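Local structure of protein osa (Shigella flexneri, 4O7K) at residues A[14-17]-A[18-22]; A[74-77]-A[78-82]. The protein suppresses the oncogenicity of Agrobacterium tumefaciens and belongs to the plasmid fertility inhibition factors of the ParB/Srx superfamily. The protein carries 1 engineered substitution. All blocks are in the same frame, centred on the assembly; numbering follows the deposited sequence. Where two conformers were deposited one is given.

Contact 1 (A[14-17]-A[18-22]); sequences EIRR and LDKEL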
loop_
_atom_site.group_PDB
_atom_site.type_symbol
_atom_site.label_atom_id
_atom_site.label_comp_id
_atom_site.label_asym_id
_atom_site.label_seq_id
_atom_site.Cartn_x
_atom_site.Cartn_y
_atom_site.Cartn_z
ATOM N N GLU A 14 11.938 -9.536 -11.057
ATOM C CA GLU A 14 10.714 -8.777 -10.810
ATOM C C GLU A 14 11.014 -7.318 -10.480
ATOM O O GLU A 14 10.352 -6.418 -10.982
ATOM C CB GLU A 14 9.894 -9.409 -9.687
ATOM C CG GLU A 14 8.535 -8.711 -9.433
ATOM C CD GLU A 14 7.475 -9.000 -10.505
ATOM O OE1 GLU A 14 7.838 -9.349 -11.652
ATOM O OE2 GLU A 14 6.268 -8.874 -10.191
ATOM N N ILE A 15 12.016 -7.083 -9.642
ATOM C CA ILE A 15 12.448 -5.720 -9.359
ATOM C C ILE A 15 12.891 -5.019 -10.641
ATOM O O ILE A 15 12.538 -3.865 -10.885
ATOM C CB ILE A 15 13.587 -5.707 -8.314
ATOM C CG1 ILE A 15 13.022 -6.113 -6.950
ATOM C CG2 ILE A 15 14.265 -4.342 -8.255
ATOM C CD1 ILE A 15 14.091 -6.470 -5.919
ATOM N N ARG A 16 13.631 -5.722 -11.488
ATOM C CA ARG A 16 14.057 -5.116 -12.748
ATOM C C ARG A 16 12.846 -4.797 -13.651
ATOM O O ARG A 16 12.846 -3.784 -14.355
ATOM C CB ARG A 16 15.057 -6.031 -13.464
ATOM C CG ARG A 16 15.639 -5.468 -14.752
ATOM C CD ARG A 16 15.918 -6.590 -15.739
ATOM N NE ARG A 16 16.574 -6.122 -16.959
ATOM C CZ ARG A 16 16.105 -6.328 -18.188
ATOM N NH1 ARG A 16 14.956 -6.972 -18.366
ATOM N NH2 ARG A 16 16.773 -5.868 -19.240
ATOM N N ARG A 17 11.828 -5.659 -13.618
ATOM C CA ARG A 17 10.588 -5.443 -14.377
ATOM C C ARG A 17 9.899 -4.176 -13.895
ATOM O O ARG A 17 9.458 -3.340 -14.693
ATOM C CB ARG A 17 9.640 -6.642 -14.231
ATOM C CG ARG A 17 8.389 -6.582 -15.107
ATOM C CD ARG A 17 7.319 -7.607 -14.683
ATOM N NE ARG A 17 6.279 -7.018 -13.831
ATOM C CZ ARG A 17 5.219 -7.678 -13.363
ATOM N NH1 ARG A 17 5.046 -8.961 -13.662
ATOM N NH2 ARG A 17 4.330 -7.057 -12.599
ATOM N N LEU A 18 9.812 -4.045 -12.576
ATOM C CA LEU A 18 9.207 -2.874 -11.956
ATOM C C LEU A 18 9.986 -1.602 -12.298
ATOM O O LEU A 18 9.391 -0.549 -12.515
ATOM C CB LEU A 18 9.130 -3.069 -10.441
ATOM C CG LEU A 18 8.111 -4.141 -10.036
ATOM C CD1 LEU A 18 8.284 -4.551 -8.575
ATOM C CD2 LEU A 18 6.686 -3.664 -10.300
ATOM N N ASP A 19 11.312 -1.712 -12.356
ATOM C CA ASP A 19 12.171 -0.572 -12.656
ATOM C C ASP A 19 11.775 0.011 -13.997
ATOM O O ASP A 19 11.621 1.228 -14.143
ATOM C CB ASP A 19 13.647 -0.974 -12.681
ATOM C CG ASP A 19 14.243 -1.146 -11.289
ATOM O OD1 ASP A 19 13.638 -0.675 -10.298
ATOM O OD2 ASP A 19 15.336 -1.753 -11.189
ATOM N N LYS A 20 11.584 -0.877 -14.968
ATOM C CA LYS A 20 11.199 -0.474 -16.315
ATOM C C LYS A 20 9.755 0.031 -16.408
ATOM O O LYS A 20 9.498 1.024 -17.079
ATOM C CB LYS A 20 11.411 -1.635 -17.283
ATOM C CG LYS A 20 12.853 -2.093 -17.312
ATOM C CD LYS A 20 13.117 -3.083 -18.420
ATOM C CE LYS A 20 14.599 -3.393 -18.486
ATOM N NZ LYS A 20 15.402 -2.156 -18.743
ATOM N N GLU A 21 8.819 -0.648 -15.747
ATOM C CA GLU A 21 7.425 -0.207 -15.755
ATOM C C GLU A 21 7.333 1.188 -15.161
ATOM O O GLU A 21 6.607 2.045 -15.664
ATOM C CB GLU A 21 6.521 -1.170 -14.984
ATOM C CG GLU A 21 6.344 -2.521 -15.650
ATOM C CD GLU A 21 5.589 -3.509 -14.784
ATOM O OE1 GLU A 21 5.224 -3.148 -13.647
ATOM O OE2 GLU A 21 5.356 -4.649 -15.243
ATOM N N LEU A 22 8.092 1.416 -14.097
ATOM C CA LEU A 22 8.110 2.715 -13.430
ATOM C C LEU A 22 8.740 3.782 -14.316
ATOM O O LEU A 22 8.283 4.931 -14.344
ATOM C CB LEU A 22 8.862 2.617 -12.097
ATOM C CG LEU A 22 8.065 1.975 -10.962
ATOM C CD1 LEU A 22 8.987 1.552 -9.830
ATOM C CD2 LEU A 22 6.995 2.933 -10.455
#

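Contact 2 (A[74-77]-A[78-82]); sequences LAFY and RAWLA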
loop_
_atom_site.group_PDB
_atom_site.type_symbol
_atom_site.label_atom_id
_atom_site.label_comp_id
_atom_site.label_asym_id
_atom_site.label_seq_id
_atom_site.Cartn_x
_atom_site.Cartn_y
_atom_site.Cartn_z
ATOM N N LEU A 74 3.198 0.253 -7.681
ATOM C CA LEU A 74 4.377 -0.421 -8.230
ATOM C C LEU A 74 5.652 -0.073 -7.458
ATOM O O LEU A 74 6.528 -0.917 -7.285
ATOM C CB LEU A 74 4.573 -0.058 -9.700
ATOM C CG LEU A 74 3.538 -0.563 -10.710
ATOM C CD1 LEU A 74 4.014 -0.235 -12.112
ATOM C CD2 LEU A 74 3.269 -2.058 -10.561
ATOM N N ALA A 75 5.765 1.181 -7.027
ATOM C CA ALA A 75 6.940 1.589 -6.255
ATOM C C ALA A 75 6.926 0.943 -4.873
ATOM O O ALA A 75 7.973 0.554 -4.342
ATOM C CB ALA A 75 7.000 3.089 -6.133
ATOM N N PHE A 76 5.736 0.856 -4.292
ATOM C CA PHE A 76 5.554 0.255 -2.974
ATOM C C PHE A 76 5.925 -1.221 -3.034
ATOM O O PHE A 76 6.652 -1.723 -2.172
ATOM C CB PHE A 76 4.104 0.448 -2.515
ATOM C CG PHE A 76 3.805 -0.123 -1.161
ATOM C CD1 PHE A 76 3.965 0.647 -0.017
ATOM C CD2 PHE A 76 3.328 -1.419 -1.031
ATOM C CE1 PHE A 76 3.659 0.130 1.229
ATOM C CE2 PHE A 76 3.016 -1.937 0.212
ATOM C CZ PHE A 76 3.192 -1.161 1.343
ATOM N N TYR A 77 5.416 -1.889 -4.071
ATOM C CA TYR A 77 5.712 -3.286 -4.358
ATOM C C TYR A 77 7.221 -3.497 -4.453
ATOM O O TYR A 77 7.763 -4.397 -3.817
ATOM C CB TYR A 77 5.010 -3.693 -5.658
ATOM C CG TYR A 77 5.162 -5.133 -6.118
ATOM C CD1 TYR A 77 5.486 -6.163 -5.232
ATOM C CD2 TYR A 77 4.956 -5.456 -7.455
ATOM C CE1 TYR A 77 5.606 -7.476 -5.685
ATOM C CE2 TYR A 77 5.074 -6.742 -7.909
ATOM C CZ TYR A 77 5.400 -7.749 -7.032
ATOM O OH TYR A 77 5.507 -9.023 -7.522
ATOM N N ARG A 78 7.891 -2.661 -5.243
ATOM C CA ARG A 78 9.345 -2.747 -5.406
ATOM C C ARG A 78 10.101 -2.577 -4.092
ATOM O O ARG A 78 11.045 -3.320 -3.804
ATOM C CB ARG A 78 9.831 -1.701 -6.407
ATOM C CG ARG A 78 11.339 -1.663 -6.569
ATOM C CD ARG A 78 11.773 -0.619 -7.585
ATOM N NE ARG A 78 13.225 -0.626 -7.765
ATOM C CZ ARG A 78 14.075 0.065 -7.011
ATOM N NH1 ARG A 78 13.627 0.827 -6.023
ATOM N NH2 ARG A 78 15.377 -0.004 -7.245
ATOM N N ALA A 79 9.697 -1.592 -3.299
ATOM C CA ALA A 79 10.349 -1.335 -2.016
ATOM C C ALA A 79 10.140 -2.503 -1.051
ATOM O O ALA A 79 11.024 -2.845 -0.249
ATOM C CB ALA A 79 9.828 -0.039 -1.412
ATOM N N TRP A 80 8.973 -3.131 -1.144
ATOM C CA TRP A 80 8.654 -4.295 -0.317
ATOM C C TRP A 80 9.527 -5.487 -0.719
ATOM O O TRP A 80 10.063 -6.189 0.134
ATOM C CB TRP A 80 7.164 -4.637 -0.440
ATOM C CG TRP A 80 6.657 -5.677 0.508
ATOM C CD1 TRP A 80 7.382 -6.374 1.454
ATOM C CD2 TRP A 80 5.317 -6.168 0.585
ATOM N NE1 TRP A 80 6.554 -7.255 2.120
ATOM C CE2 TRP A 80 5.283 -7.154 1.603
ATOM C CE3 TRP A 80 4.125 -5.870 -0.106
ATOM C CZ2 TRP A 80 4.118 -7.831 1.952
ATOM C CZ3 TRP A 80 2.968 -6.540 0.241
ATOM C CH2 TRP A 80 2.971 -7.513 1.265
ATOM N N LEU A 81 9.682 -5.700 -2.022
ATOM C CA LEU A 81 10.564 -6.750 -2.511
ATOM C C LEU A 81 12.009 -6.533 -2.048
ATOM O O LEU A 81 12.780 -7.486 -1.940
ATOM C CB LEU A 81 10.513 -6.826 -4.035
ATOM C CG LEU A 81 9.260 -7.469 -4.623
ATOM C CD1 LEU A 81 9.171 -7.178 -6.112
ATOM C CD2 LEU A 81 9.234 -8.968 -4.374
ATOM N N ALA A 82 12.371 -5.285 -1.763
ATOM C CA ALA A 82 13.736 -4.971 -1.338
ATOM C C ALA A 82 14.025 -5.441 0.097
ATOM O O ALA A 82 15.163 -5.374 0.573
ATOM C CB ALA A 82 13.997 -3.475 -1.475
HETATM O O HOH W 1 10.416 1.722 -4.962
#

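Contact 1 (A[14-17]-A[18-22])
An i to i+4 salt bridge on the long N-terminal helix 4-24 joins R17 to E21, and through E14 it grows into a three-residue charged network along one flank of the helix. The contact belongs to the C-terminal half of that helix, where four consecutive i to i+4 backbone bonds run from L18 N to E14 O through E21 N to R17 O. R17 sends its chain out with CG anti to the backbone N (chi1 -174°) and then bends at chi3 (98°), which brings NE to the E21 carboxylate. In the conformer described, R17 NE meets E21 OE2 at 2.9 Å, with the guanidinium and carboxylate planes 32° apart, while the aliphatic CG and CD of R17 lie alongside the same oxygen. The other acid comes from the preceding turn: E14 OE1 sits over one face of the guanidinium, 3.5 Å from R17 NH1. No N-H points at that oxygen, so this half of the network rests on charge alone, and two carboxylates probably offset the proximity of K94 to R17. The far carboxylate oxygen of E14 is held by Y77 of helix 73-81, which helps to hold the acid against the face of the R17 guanidinium.

A quarter-turn away, R16 and K20 form a second pair of quite different character. The methylene CE of K20 lies over the centre of the R16 guanidinium, 3.3 Å from CZ, so a carbon rather than the ammonium covers the flat group. The like charges nevertheless remain close, a situation that solvent would be expected to screen at this exposed surface, with R16 NH2 4.0 Å from K20 NZ.

Contact 2 (A[74-77]-A[78-82])
A CH-pi contact between Y77 and L81, one turn apart, packs one flank of the short helix 73-81. L81 CD1 lies over one face of the tyrosine ring, 4.0 Å from its centroid and displaced toward the rim, with CE1 as its closest ring atom at 3.6 Å. Y77 carries CG anti to the backbone N (chi1 -178°), and L81 takes the other course, with CG beside its own N, which brings the methyl over the ring. Around the helix, F76 and W80 repeat the i to i+4 spacing more loosely: F76 CE2 approaches W80 CE3 at 4.1 Å, the two aromatic groups crossing at a slant.

Neighbouring elements position these groups. Besides its link to E14, the hydroxyl of Y77 is bonded to the backbone N of K94, W80 NE1 reaches Q89 O, and the indole is packed against helix 140-148 and F136, while F76 meets F154 edge-to-face. The helix thus turns its aromatic residues into the protein interior. On the exposed flank, in the conformer described, the extended chain of R78 carries its guanidinium to D19 of helix 4-24. A water also donates to A75 O at 2.8 Å, and in that same conformer R78 NH1 gives the water a weak bond of 3.5 Å.

How the contacts relate
The two contacts illustrate how regular i to i+4 pairs within separate helices become joined by bonds between them. Their centres lie about 10 Å apart, and the two helices touch through polar and apolar pairs. D19 OD1 of contact 1 forms a salt bridge of 2.6 Å with R78 NE of contact 2, and E14 OE2 probably hydrogen-bonds to Y77 OH at 2.8 Å. Between these polar links L18 CD1 packs on Y77 CD2 at 3.6 Å; off to one side, E21 OE1 lies 3.5 Å from L74 CD1. An isopropyl alcohol, probably from the crystallisation liquor, lies about 3 Å from the R78 side chain.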